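Lmo0741 protein (Listeria monocytogenes, PDB 4R1H) probably binds DNA through a GntR-family winged helix-turn-helix domain to regulate transcription, as a two-chain assembly. Local coordinates at residues Q15-H18 / Y19-E23; T50-Q53 / R54-E58; K79-I82 / E83-E86; A90-L93 / T94-F97; N107-K110 / I111-W114. All coordinates share one frame; numbering follows the deposited sequence.

Five local helix contacts run from the winged helix-turn-helix to the C-terminal helix. Contacts 1 and 2 come first along the chain, in helices 12-25 and 49-61 of the winged helix-turn-helix; their centres are about 11 Å apart, and I20 and V17 pack on Y56 and A55. Contacts 3 and 4 follow on helix 79-103, centres about 16 Å apart; H21 of contact 1 touches L85 of contact 3, tying this long helix to the domain. Contact 5, on helix 108-117, meets contact 4 through I111 and F97. It lies about 39 Å, centre to centre, from contact 2, so the chain is elongated; contacts 1, 3, 4 and 5 all reach the second subunit.

Contact 1: Q15-H18 / Y19-E23; sequences QIVH and YIHTE
V17 and H21 make the close side of this helical turn. Their side chains lie alongside each other, and methyl CG1 of V17 sits over the face of the H21 imidazole, 3.7 Å from the ring centroid, a CH-pi contact. The methyl gets there because CG1 is anti to the backbone N (chi1 171°). The carbonyl O of V17 also lies over a face of that ring, near its rim, while accepting the backbone N-H of H21. Next along the buried flank, I16 CG2 approaches I20 CD1 at 3.8 Å; both isoleucines have two conformers, so this pairing is tentative. All of this belongs to helix 12-25, the opening helix of the winged helix-turn-helix, whose buried side meets the two helices that follow: I16 rests on L45, I20 on L41 and Y56, and V17 on A55. Packing thins out at H18 and T22, where polar atoms and water do more of the work. Two donors of T22 grip the H18 carbonyl O from opposite faces of its plane, T22 N at 2.8 Å and T22 OG1 at 3.0 Å. The same hydroxyl stands over one face of the H18 imidazole, 3.7 Å from NE2. One water lies in the plane of both imidazoles at their edges and joins them, 2.7 Å from H18 ND1 and 2.7 Å from H21 ND1. On this looser flank H18 and T22 also brush E100 and K103 of the second subunit.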
loop_
_atom_site.group_PDB
_atom_site.type_symbol
_atom_site.label_atom_id
_atom_site.label_comp_id
_atom_site.label_asym_id
_atom_site.label_seq_id
_atom_site.Cartn_x
_atom_site.Cartn_y
_atom_site.Cartn_z
ATOM N N GLN A 15 4.359 7.133 -11.129
ATOM C CA GLN A 15 4.044 8.001 -10.014
ATOM C C GLN A 15 3.508 9.370 -10.439
ATOM O O GLN A 15 2.617 9.963 -9.767
ATOM C CB GLN A 15 5.233 8.190 -9.093
ATOM C CG GLN A 15 5.607 6.884 -8.449
ATOM C CD GLN A 15 6.830 7.012 -7.584
ATOM O OE1 GLN A 15 6.751 7.609 -6.512
ATOM N NE2 GLN A 15 7.972 6.437 -8.030
ATOM N N ILE A 16 4.026 9.854 -11.549
ATOM C CA ILE A 16 3.553 11.081 -12.130
ATOM C C ILE A 16 2.159 10.854 -12.685
ATOM O O ILE A 16 1.306 11.744 -12.566
ATOM C CB ILE A 16 4.469 11.633 -13.246
ATOM C CG1 ILE A 16 5.940 11.822 -12.782
ATOM C CG2 ILE A 16 3.915 12.956 -13.799
ATOM C CD1 ILE A 16 6.234 13.059 -11.960
ATOM N N VAL A 17 1.929 9.716 -13.354
ATOM C CA VAL A 17 0.573 9.417 -13.778
ATOM C C VAL A 17 -0.379 9.491 -12.565
ATOM O O VAL A 17 -1.463 10.087 -12.657
ATOM C CB VAL A 17 0.498 8.078 -14.468
ATOM C CG1 VAL A 17 -0.914 7.656 -14.729
ATOM C CG2 VAL A 17 1.243 8.192 -15.806
ATOM N N HIS A 18 0.039 8.913 -11.445
ATOM C CA HIS A 18 -0.871 8.888 -10.249
ATOM C C HIS A 18 -1.100 10.264 -9.686
ATOM O O HIS A 18 -2.234 10.575 -9.314
ATOM C CB HIS A 18 -0.333 7.996 -9.120
ATOM C CG HIS A 18 -1.307 7.855 -7.999
ATOM N ND1 HIS A 18 -2.472 7.136 -8.143
ATOM C CD2 HIS A 18 -1.311 8.344 -6.735
ATOM C CE1 HIS A 18 -3.148 7.169 -6.999
ATOM N NE2 HIS A 18 -2.455 7.887 -6.133
ATOM N N TYR A 19 -0.074 11.103 -9.663
ATOM C CA TYR A 19 -0.175 12.472 -9.238
ATOM C C TYR A 19 -1.186 13.241 -10.073
ATOM O O TYR A 19 -2.055 13.899 -9.534
ATOM C CB TYR A 19 1.188 13.145 -9.339
ATOM C CG TYR A 19 1.158 14.633 -9.159
ATOM C CD1 TYR A 19 1.263 15.207 -7.878
ATOM C CD2 TYR A 19 1.032 15.487 -10.254
ATOM C CE1 TYR A 19 1.228 16.572 -7.720
ATOM C CE2 TYR A 19 0.980 16.861 -10.102
ATOM C CZ TYR A 19 1.083 17.396 -8.826
ATOM O OH TYR A 19 1.057 18.778 -8.693
ATOM N N ILE A 20 -1.109 13.097 -11.394
ATOM C CA ILE A 20 -2.075 13.740 -12.308
ATOM C C ILE A 20 -3.470 13.190 -12.096
ATOM O O ILE A 20 -4.433 13.956 -12.054
ATOM C CB ILE A 20 -1.638 13.587 -13.775
ATOM C CG1 ILE A 20 -0.359 14.419 -13.958
ATOM C CG2 ILE A 20 -2.758 13.952 -14.723
ATOM C CD1 ILE A 20 0.497 14.013 -15.128
ATOM N N HIS A 21 -3.595 11.858 -11.985
ATOM C CA HIS A 21 -4.865 11.240 -11.734
ATOM C C HIS A 21 -5.475 11.865 -10.496
ATOM O O HIS A 21 -6.705 12.132 -10.446
ATOM C CB HIS A 21 -4.747 9.734 -11.472
ATOM C CG HIS A 21 -4.539 8.911 -12.695
ATOM N ND1 HIS A 21 -4.196 7.580 -12.625
ATOM C CD2 HIS A 21 -4.669 9.203 -14.013
ATOM C CE1 HIS A 21 -4.139 7.068 -13.850
ATOM N NE2 HIS A 21 -4.397 8.048 -14.707
ATOM N N THR A 22 -4.663 12.039 -9.434
ATOM C CA THR A 22 -5.152 12.686 -8.194
ATOM C C THR A 22 -5.729 14.092 -8.399
ATOM O O THR A 22 -6.829 14.441 -7.878
ATOM C CB THR A 22 -4.004 12.641 -7.131
ATOM O OG1 THR A 22 -3.828 11.218 -6.837
ATOM C CG2 THR A 22 -4.360 13.319 -5.938
ATOM N N GLU A 23 -4.997 14.921 -9.122
ATOM C CA GLU A 23 -5.472 16.280 -9.492
ATOM C C GLU A 23 -6.764 16.261 -10.299
ATOM O O GLU A 23 -7.605 17.084 -10.063
ATOM C CB GLU A 23 -4.416 17.064 -10.253
ATOM C CG GLU A 23 -3.129 17.242 -9.465
ATOM C CD GLU A 23 -3.306 18.104 -8.222
ATOM O OE1 GLU A 23 -3.036 19.316 -8.317
ATOM O OE2 GLU A 23 -3.702 17.595 -7.147
HETATM O O HOH W 1 -3.293 6.090 -10.536
#

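Contact 2: T50-Q53 / R54-E58; sequences TTIQ and RAYAE
I52 and Y56, one helical turn apart, lie side by side and point the same way. The CG2 methyl of I52 stands squarely over the centre of the phenol ring, 4.0 Å from the Y56 ring centroid and only 2° off the ring normal. Being centred, it favours no side of the ring: I52 CG2 is 4.2 Å from Y56 CD2, and the other ring carbons are at much the same distance. The ring offers this face because its chi2 of 4° leaves CA almost in the ring plane. Underneath, Y56 N donates to I52 O at 2.8 Å in a nearly straight bond, N-H...O 176°, and Y56 CB rests 3.4 Å from that same oxygen. The far end of the ring is anchored too, since Y56 OH bonds to the L36 carbonyl, which should limit how far the phenol can shift beneath the methyl. R54 runs out the other way from the helix: its extended chain carries the guanidinium to Y13, where it makes a cation-pi contact. T51 OG1 turns back to bond N48 O, just before the helix. I52 and Y56 both press on L41, while A55 meets V17 and Y56 meets I20. Helix 49-61 thus packs one flank into the domain core and has Q53, R54 and A57 exposed, as expected of the second helix of a helix-turn-helix, the one that in this family probably reads DNA.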
loop_
_atom_site.group_PDB
_atom_site.type_symbol
_atom_site.label_atom_id
_atom_site.label_comp_id
_atom_site.label_asym_id
_atom_site.label_seq_id
_atom_site.Cartn_x
_atom_site.Cartn_y
_atom_site.Cartn_z
ATOM N N THR A 50 11.452 13.890 -19.835
ATOM C CA THR A 50 11.146 12.687 -20.601
ATOM C C THR A 50 10.226 11.822 -19.790
ATOM O O THR A 50 9.523 10.962 -20.330
ATOM C CB THR A 50 12.433 11.857 -20.982
ATOM O OG1 THR A 50 13.120 11.454 -19.803
ATOM C CG2 THR A 50 13.351 12.630 -21.793
ATOM N N THR A 51 10.234 11.967 -18.457
ATOM C CA THR A 51 9.360 11.228 -17.611
ATOM C C THR A 51 7.928 11.787 -17.702
ATOM O O THR A 51 6.911 11.069 -17.665
ATOM C CB THR A 51 9.839 11.165 -16.134
ATOM O OG1 THR A 51 9.533 12.367 -15.443
ATOM C CG2 THR A 51 11.342 10.873 -16.037
ATOM N N ILE A 52 7.851 13.076 -17.808
ATOM C CA ILE A 52 6.541 13.710 -17.975
ATOM C C ILE A 52 5.961 13.308 -19.360
ATOM O O ILE A 52 4.796 13.030 -19.510
ATOM C CB ILE A 52 6.647 15.222 -17.969
ATOM C CG1 ILE A 52 7.299 15.730 -16.673
ATOM C CG2 ILE A 52 5.273 15.833 -18.205
ATOM C CD1 ILE A 52 6.515 15.467 -15.448
ATOM N N GLN A 53 6.810 13.337 -20.387
ATOM C CA GLN A 53 6.384 12.959 -21.710
ATOM C C GLN A 53 5.808 11.591 -21.646
ATOM O O GLN A 53 4.776 11.345 -22.285
ATOM C CB GLN A 53 7.578 12.888 -22.690
ATOM C CG GLN A 53 7.970 14.201 -23.269
ATOM C CD GLN A 53 9.246 14.114 -24.096
ATOM O OE1 GLN A 53 9.965 13.144 -24.041
ATOM N NE2 GLN A 53 9.534 15.161 -24.836
ATOM N N ARG A 54 6.456 10.668 -20.906
ATOM C CA ARG A 54 5.963 9.286 -20.897
ATOM C C ARG A 54 4.622 9.232 -20.163
ATOM O O ARG A 54 3.683 8.512 -20.614
ATOM C CB ARG A 54 6.904 8.240 -20.261
ATOM C CG ARG A 54 6.394 6.849 -20.609
ATOM C CD ARG A 54 7.229 5.717 -20.201
ATOM N NE ARG A 54 6.714 4.428 -20.710
ATOM C CZ ARG A 54 7.431 3.283 -20.716
ATOM N NH1 ARG A 54 8.671 3.194 -20.192
ATOM N NH2 ARG A 54 6.899 2.177 -21.229
ATOM N N ALA A 55 4.528 9.985 -19.073
ATOM C CA ALA A 55 3.274 10.026 -18.273
ATOM C C ALA A 55 2.106 10.615 -19.124
ATOM O O ALA A 55 1.010 10.032 -19.175
ATOM C CB ALA A 55 3.465 10.884 -17.036
ATOM N N TYR A 56 2.381 11.722 -19.818
ATOM C CA TYR A 56 1.399 12.318 -20.732
ATOM C C TYR A 56 1.005 11.340 -21.842
ATOM O O TYR A 56 -0.173 11.211 -22.160
ATOM C CB TYR A 56 1.902 13.639 -21.263
ATOM C CG TYR A 56 1.746 14.813 -20.338
ATOM C CD1 TYR A 56 1.258 14.667 -19.042
ATOM C CD2 TYR A 56 2.009 16.115 -20.787
ATOM C CE1 TYR A 56 1.024 15.791 -18.243
ATOM C CE2 TYR A 56 1.778 17.233 -20.014
ATOM C CZ TYR A 56 1.273 17.080 -18.727
ATOM O OH TYR A 56 1.072 18.214 -17.961
ATOM N N ALA A 57 1.957 10.590 -22.413
ATOM C CA ALA A 57 1.607 9.545 -23.370
ATOM C C ALA A 57 0.664 8.496 -22.867
ATOM O O ALA A 57 -0.298 8.146 -23.544
ATOM C CB ALA A 57 2.859 8.858 -23.936
ATOM N N GLU A 58 0.889 8.012 -21.651
ATOM C CA GLU A 58 0.048 7.031 -21.077
ATOM C C GLU A 58 -1.357 7.629 -20.829
ATOM O O GLU A 58 -2.365 6.988 -21.135
ATOM C CB GLU A 58 0.627 6.483 -19.772
ATOM C CG GLU A 58 -0.314 5.471 -19.130
ATOM C CD GLU A 58 0.296 4.708 -17.991
ATOM O OE1 GLU A 58 1.387 4.136 -18.249
ATOM O OE2 GLU A 58 -0.377 4.640 -16.936
#

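Contact 3: K79-I82 / E83-E86; sequences KRRI and EQLE
E83 folds back along its own helix over K79 and R80. Its CB lies 3.5 Å from R80 O; CG comes in over the preceding turn, 3.4 Å from K79 O, with CD still 3.6 Å from that oxygen. CG is beside the backbone N (chi1 -71°), and the chain then runs extended, which keeps it along the K79 carbonyl. At the tip, OE1 passes K79 CB at 4.2 Å and OE2 meets R80 CD at 4.0 Å. OE2 lies at the edge of the R80 guanidinium, the two planes 48° apart, but 4.5 Å from R80 NE is too long for a salt bridge; the opposite charges would attract only weakly on this exposed surface. On the next turn, a water donates to E86 OE1 at 2.6 Å and weakly to I82 O. R81 directs NH2 to the T62 carbonyl. This is the first stretch of helix 79-103, just after the wing strand 72-75: I82 leans on I24 of helix 12-25 and on T76, L85 packs on H21 and V25, and E86 reaches I106 of the second subunit.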
loop_
_atom_site.group_PDB
_atom_site.type_symbol
_atom_site.label_atom_id
_atom_site.label_comp_id
_atom_site.label_asym_id
_atom_site.label_seq_id
_atom_site.Cartn_x
_atom_site.Cartn_y
_atom_site.Cartn_z
ATOM N N LYS A 79 -17.328 13.317 -18.636
ATOM C CA LYS A 79 -17.453 13.118 -17.182
ATOM C C LYS A 79 -17.459 11.658 -16.788
ATOM O O LYS A 79 -16.921 11.307 -15.726
ATOM C CB LYS A 79 -18.708 13.769 -16.622
ATOM C CG LYS A 79 -18.897 15.257 -16.910
ATOM C CD LYS A 79 -18.002 16.224 -16.136
ATOM C CE LYS A 79 -18.734 17.564 -15.955
ATOM N NZ LYS A 79 -17.814 18.575 -15.362
ATOM N N ARG A 80 -18.076 10.792 -17.587
ATOM C CA ARG A 80 -18.095 9.393 -17.247
ATOM C C ARG A 80 -16.678 8.849 -17.247
ATOM O O ARG A 80 -16.373 7.966 -16.399
ATOM C CB ARG A 80 -18.955 8.582 -18.226
ATOM C CG ARG A 80 -20.455 8.865 -18.183
ATOM C CD ARG A 80 -21.155 7.812 -17.339
ATOM N NE ARG A 80 -22.553 8.143 -17.215
ATOM C CZ ARG A 80 -23.511 7.728 -18.044
ATOM N NH1 ARG A 80 -23.238 6.913 -19.063
ATOM N NH2 ARG A 80 -24.763 8.129 -17.847
ATOM N N ARG A 81 -15.796 9.334 -18.148
ATOM C CA ARG A 81 -14.429 8.814 -18.167
ATOM C C ARG A 81 -13.687 9.116 -16.863
ATOM O O ARG A 81 -12.863 8.326 -16.365
ATOM C CB ARG A 81 -13.567 9.350 -19.325
ATOM C CG ARG A 81 -12.157 8.832 -19.334
ATOM C CD ARG A 81 -12.174 7.379 -19.691
ATOM N NE ARG A 81 -10.843 6.782 -19.699
ATOM C CZ ARG A 81 -10.263 6.227 -18.623
ATOM N NH1 ARG A 81 -10.855 6.294 -17.416
ATOM N NH2 ARG A 81 -9.062 5.678 -18.709
ATOM N N ILE A 82 -13.928 10.297 -16.340
ATOM C CA ILE A 82 -13.284 10.731 -15.125
ATOM C C ILE A 82 -13.893 9.973 -13.902
ATOM O O ILE A 82 -13.117 9.597 -12.966
ATOM C CB ILE A 82 -13.472 12.223 -14.904
ATOM C CG1 ILE A 82 -12.664 12.995 -16.002
ATOM C CG2 ILE A 82 -12.971 12.625 -13.516
ATOM C CD1 ILE A 82 -12.931 14.487 -16.024
ATOM N N GLU A 83 -15.201 9.752 -13.945
ATOM C CA GLU A 83 -15.837 8.843 -12.942
ATOM C C GLU A 83 -15.208 7.447 -12.960
ATOM O O GLU A 83 -14.953 6.818 -11.902
ATOM C CB GLU A 83 -17.321 8.757 -13.121
ATOM C CG GLU A 83 -18.021 10.049 -12.718
ATOM C CD GLU A 83 -19.411 10.190 -13.318
ATOM O OE1 GLU A 83 -19.881 11.352 -13.412
ATOM O OE2 GLU A 83 -20.020 9.154 -13.697
ATOM N N GLN A 84 -14.955 6.930 -14.164
ATOM C CA GLN A 84 -14.394 5.577 -14.293
ATOM C C GLN A 84 -12.955 5.560 -13.760
ATOM O O GLN A 84 -12.528 4.551 -13.122
ATOM C CB GLN A 84 -14.510 5.045 -15.756
ATOM C CG GLN A 84 -13.990 3.622 -15.991
ATOM C CD GLN A 84 -14.893 2.501 -15.446
ATOM O OE1 GLN A 84 -16.120 2.465 -15.694
ATOM N NE2 GLN A 84 -14.281 1.553 -14.710
ATOM N N LEU A 85 -12.194 6.648 -13.980
ATOM C CA LEU A 85 -10.845 6.749 -13.433
ATOM C C LEU A 85 -10.884 6.677 -11.849
ATOM O O LEU A 85 -10.134 5.885 -11.228
ATOM C CB LEU A 85 -10.220 8.052 -13.820
ATOM C CG LEU A 85 -8.847 8.385 -13.237
ATOM C CD1 LEU A 85 -7.786 7.377 -13.622
ATOM C CD2 LEU A 85 -8.354 9.782 -13.595
ATOM N N GLU A 86 -11.709 7.502 -11.254
ATOM C CA GLU A 86 -11.899 7.432 -9.777
ATOM C C GLU A 86 -12.259 6.016 -9.329
ATOM O O GLU A 86 -11.629 5.452 -8.382
ATOM C CB GLU A 86 -12.964 8.396 -9.320
ATOM C CG GLU A 86 -13.114 8.390 -7.782
ATOM C CD GLU A 86 -14.224 9.307 -7.294
ATOM O OE1 GLU A 86 -14.564 10.315 -8.012
ATOM O OE2 GLU A 86 -14.836 9.100 -6.265
HETATM O O HOH W 2 -14.050 11.438 -10.281
#

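Contact 4: A90-L93 / T94-F97; sequences AKQL and TENF
T94 places two donors on one acceptor, the carbonyl O of A90: its backbone N at 2.9 Å and its hydroxyl OG1 at 2.8 Å, arriving from opposite faces of the carbonyl plane. With OG1 beside the backbone N (chi1 -55°), this buried hydroxyl is satisfied as a donor within its own helix. The next pair is charged. K91 NZ reaches E95 OE2 at 3.2 Å, a salt bridge whose hydrogen bond is weak; K91 runs extended until it bends at CE, and CE itself comes 3.3 Å from E95 OE2. The other carboxylate oxygen, E95 OE1, accepts a hydrogen bond from a water at 2.8 Å, and that water also donates, weakly, to Q92 OE1. Q92 bends at chi2 (71°), which swings its amide forward along the helix to the next turn, where NE2 gives a weak, bent hydrogen bond to N96 OD1 at 2.9 Å. The two amide planes there are 35° apart. Q92 has a second conformer, so its bonds to N96 and to the water are less certain than the rest. Beneath these side chains, E95, N96 and F97 donate their backbone N-H groups to the carbonyl oxygens of K91, Q92 and L93, each four residues earlier, as in any alpha helix. The contact lies in the middle of helix 79-103, and its buried residues face other helices: F97 packs on I111 and V115 of helix 108-117 and stacks with F97 of the second subunit, T94 also meets that neighbouring F97, and A90 lies against W114 of the second subunit.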
loop_
_atom_site.group_PDB
_atom_site.type_symbol
_atom_site.label_atom_id
_atom_site.label_comp_id
_atom_site.label_asym_id
_atom_site.label_seq_id
_atom_site.Cartn_x
_atom_site.Cartn_y
_atom_site.Cartn_z
ATOM N N ALA A 90 -9.920 3.767 -6.814
ATOM C CA ALA A 90 -10.528 3.437 -5.495
ATOM C C ALA A 90 -10.694 1.913 -5.373
ATOM O O ALA A 90 -10.451 1.336 -4.289
ATOM C CB ALA A 90 -11.853 4.108 -5.303
ATOM N N LYS A 91 -11.142 1.253 -6.432
ATOM C CA LYS A 91 -11.304 -0.209 -6.388
ATOM C C LYS A 91 -10.022 -0.921 -6.064
ATOM O O LYS A 91 -9.984 -1.842 -5.188
ATOM C CB LYS A 91 -11.887 -0.717 -7.709
ATOM C CG LYS A 91 -12.157 -2.200 -7.707
ATOM C CD LYS A 91 -12.715 -2.561 -9.097
ATOM C CE LYS A 91 -13.176 -3.997 -9.147
ATOM N NZ LYS A 91 -12.277 -4.781 -10.052
ATOM N N GLN A 92 -8.927 -0.519 -6.722
ATOM C CA GLN A 92 -7.654 -1.136 -6.479
ATOM C C GLN A 92 -7.134 -0.883 -5.053
ATOM O O GLN A 92 -6.614 -1.806 -4.395
ATOM C CB GLN A 92 -6.623 -0.711 -7.499
ATOM C CG GLN A 92 -5.325 -1.502 -7.373
ATOM C CD GLN A 92 -5.449 -2.943 -7.818
ATOM O OE1 GLN A 92 -5.542 -3.237 -9.019
ATOM N NE2 GLN A 92 -5.402 -3.870 -6.857
ATOM N N LEU A 93 -7.275 0.327 -4.580
ATOM C CA LEU A 93 -6.893 0.625 -3.239
ATOM C C LEU A 93 -7.669 -0.204 -2.223
ATOM O O LEU A 93 -7.070 -0.747 -1.263
ATOM C CB LEU A 93 -7.080 2.089 -2.900
ATOM C CG LEU A 93 -6.125 3.116 -3.534
ATOM C CD1 LEU A 93 -6.622 4.544 -3.369
ATOM C CD2 LEU A 93 -4.761 2.950 -2.949
ATOM N N THR A 94 -8.949 -0.311 -2.419
ATOM C CA THR A 94 -9.847 -1.041 -1.523
ATOM C C THR A 94 -9.548 -2.564 -1.602
ATOM O O THR A 94 -9.425 -3.203 -0.516
ATOM C CB THR A 94 -11.275 -0.737 -1.818
ATOM O OG1 THR A 94 -11.484 0.674 -1.761
ATOM C CG2 THR A 94 -12.172 -1.350 -0.803
ATOM N N GLU A 95 -9.400 -3.125 -2.792
ATOM C CA GLU A 95 -9.085 -4.558 -2.923
ATOM C C GLU A 95 -7.761 -4.859 -2.204
ATOM O O GLU A 95 -7.660 -5.882 -1.470
ATOM C CB GLU A 95 -8.970 -4.978 -4.387
ATOM C CG GLU A 95 -10.286 -5.062 -5.103
ATOM C CD GLU A 95 -10.102 -5.209 -6.619
ATOM O OE1 GLU A 95 -8.997 -4.925 -7.166
ATOM O OE2 GLU A 95 -11.107 -5.598 -7.207
ATOM N N ASN A 96 -6.749 -4.011 -2.395
ATOM C CA ASN A 96 -5.466 -4.253 -1.765
ATOM C C ASN A 96 -5.561 -4.207 -0.215
ATOM O O ASN A 96 -4.931 -5.039 0.455
ATOM C CB ASN A 96 -4.429 -3.290 -2.236
ATOM C CG ASN A 96 -4.015 -3.553 -3.699
ATOM O OD1 ASN A 96 -4.352 -4.572 -4.293
ATOM N ND2 ASN A 96 -3.299 -2.641 -4.235
ATOM N N PHE A 97 -6.276 -3.224 0.290
ATOM C CA PHE A 97 -6.493 -3.062 1.721
ATOM C C PHE A 97 -7.226 -4.283 2.309
ATOM O O PHE A 97 -6.778 -4.855 3.305
ATOM C CB PHE A 97 -7.267 -1.780 1.966
ATOM C CG PHE A 97 -7.697 -1.553 3.400
ATOM C CD1 PHE A 97 -6.760 -1.440 4.402
ATOM C CD2 PHE A 97 -9.018 -1.452 3.728
ATOM C CE1 PHE A 97 -7.170 -1.214 5.686
ATOM C CE2 PHE A 97 -9.458 -1.269 5.043
ATOM C CZ PHE A 97 -8.507 -1.182 6.036
HETATM O O HOH W 3 -8.689 -3.448 -9.537
#

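Contact 5: N107-K110 / I111-W114; sequences NKEK and IIAW
I111 meets N107, the N-cap residue of helix 108-117. The backbone N of I111 bonds to N107 O at 2.9 Å, while the N107 side chain turns (chi1 72°) so that OD1 accepts K110 N, also at 2.9 Å, head-on to the side-chain carbonyl. That satisfies an amide of the first turn, where no preceding turn of helix supplies a carbonyl. I111 CG1 lies beside the capping residue, 3.3 Å from N107 O, and its side chain is buried against F97 and M101 of helix 79-103. I112 comes next. Its CD1 sits 4.0 Å from K108 CG, the two chains crossing at an angle, and 4.0 Å from E109 OE1, with E109 and I112 side by side. K108 bends at every torsion past CB and sends NZ to the carbonyls of V115 and V118 of the second subunit, so this turn also fastens the dimer. A113 adds a methyl 3.6 Å from K110 O. W114, last of the four, is buried: it packs on M101 and on A90 of the second subunit, and K117 makes a cation-pi contact with its indole. The K110 chain runs beside the ring in the same direction, although K110 has two conformers and the course of its tip is uncertain. Less in doubt is the carbonyl at its base: K110 O accepts W114 N at 3.0 Å and lies 3.4 Å from W114 CD1.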
loop_
_atom_site.group_PDB
_atom_site.type_symbol
_atom_site.label_atom_id
_atom_site.label_comp_id
_atom_site.label_asym_id
_atom_site.label_seq_id
_atom_site.Cartn_x
_atom_site.Cartn_y
_atom_site.Cartn_z
ATOM N N ASN A 107 -11.763 -10.148 9.876
ATOM C CA ASN A 107 -12.948 -10.316 9.064
ATOM C C ASN A 107 -13.567 -9.026 8.609
ATOM O O ASN A 107 -13.113 -7.955 9.033
ATOM C CB ASN A 107 -13.979 -11.247 9.731
ATOM C CG ASN A 107 -14.675 -10.624 10.933
ATOM O OD1 ASN A 107 -14.771 -9.386 11.033
ATOM N ND2 ASN A 107 -15.298 -11.461 11.791
ATOM N N LYS A 108 -14.464 -9.099 7.641
ATOM C CA LYS A 108 -14.971 -7.862 7.013
ATOM C C LYS A 108 -15.587 -6.914 8.034
ATOM O O LYS A 108 -15.423 -5.702 7.945
ATOM C CB LYS A 108 -15.996 -8.183 5.917
ATOM C CG LYS A 108 -16.606 -6.998 5.203
ATOM C CD LYS A 108 -15.537 -6.076 4.578
ATOM C CE LYS A 108 -15.152 -6.427 3.157
ATOM N NZ LYS A 108 -16.281 -6.340 2.304
ATOM N N GLU A 109 -16.375 -7.447 8.971
ATOM C CA GLU A 109 -16.943 -6.592 9.971
ATOM C C GLU A 109 -15.900 -5.854 10.749
ATOM O O GLU A 109 -16.084 -4.650 11.078
ATOM C CB GLU A 109 -17.906 -7.378 10.879
ATOM C CG GLU A 109 -19.205 -7.667 10.167
ATOM C CD GLU A 109 -20.001 -6.409 9.813
ATOM O OE1 GLU A 109 -20.413 -6.235 8.625
ATOM O OE2 GLU A 109 -20.176 -5.541 10.703
ATOM N N LYS A 110 -14.831 -6.525 11.111
ATOM C CA LYS A 110 -13.793 -5.859 11.889
ATOM C C LYS A 110 -12.957 -4.886 11.048
ATOM O O LYS A 110 -12.426 -3.913 11.561
ATOM C CB LYS A 110 -12.877 -6.893 12.495
ATOM C CG LYS A 110 -11.883 -6.271 13.433
ATOM C CD LYS A 110 -11.298 -7.292 14.385
ATOM C CE LYS A 110 -10.122 -6.683 15.050
ATOM N NZ LYS A 110 -10.580 -5.586 15.920
ATOM N N ILE A 111 -12.830 -5.162 9.750
ATOM C CA ILE A 111 -12.202 -4.197 8.807
ATOM C C ILE A 111 -12.999 -2.894 8.770
ATOM O O ILE A 111 -12.449 -1.789 8.872
ATOM C CB ILE A 111 -12.041 -4.774 7.373
ATOM C CG1 ILE A 111 -11.115 -5.963 7.388
ATOM C CG2 ILE A 111 -11.464 -3.687 6.410
ATOM C CD1 ILE A 111 -11.046 -6.763 6.098
ATOM N N ILE A 112 -14.334 -3.012 8.661
ATOM C CA ILE A 112 -15.225 -1.866 8.691
ATOM C C ILE A 112 -15.066 -1.115 9.995
ATOM O O ILE A 112 -14.982 0.091 9.967
ATOM C CB ILE A 112 -16.691 -2.268 8.434
ATOM C CG1 ILE A 112 -16.837 -2.750 6.968
ATOM C CG2 ILE A 112 -17.617 -1.112 8.706
ATOM C CD1 ILE A 112 -18.060 -3.589 6.727
ATOM N N ALA A 113 -14.988 -1.833 11.118
ATOM C CA ALA A 113 -14.815 -1.189 12.421
ATOM C C ALA A 113 -13.502 -0.396 12.500
ATOM O O ALA A 113 -13.473 0.701 13.038
ATOM C CB ALA A 113 -14.907 -2.215 13.565
ATOM N N TRP A 114 -12.436 -0.950 11.933
ATOM C CA TRP A 114 -11.114 -0.258 11.865
ATOM C C TRP A 114 -11.212 1.036 11.114
ATOM O O TRP A 114 -10.768 2.107 11.547
ATOM C CB TRP A 114 -10.061 -1.197 11.258
ATOM C CG TRP A 114 -9.210 -1.959 12.268
ATOM C CD1 TRP A 114 -9.288 -3.232 12.629
ATOM C CD2 TRP A 114 -8.274 -1.349 13.151
ATOM N NE1 TRP A 114 -8.373 -3.509 13.648
ATOM C CE2 TRP A 114 -7.757 -2.353 13.979
ATOM C CE3 TRP A 114 -7.821 -0.035 13.300
ATOM C CZ2 TRP A 114 -6.800 -2.070 14.965
ATOM C CZ3 TRP A 114 -6.867 0.233 14.250
ATOM C CH2 TRP A 114 -6.394 -0.783 15.075
#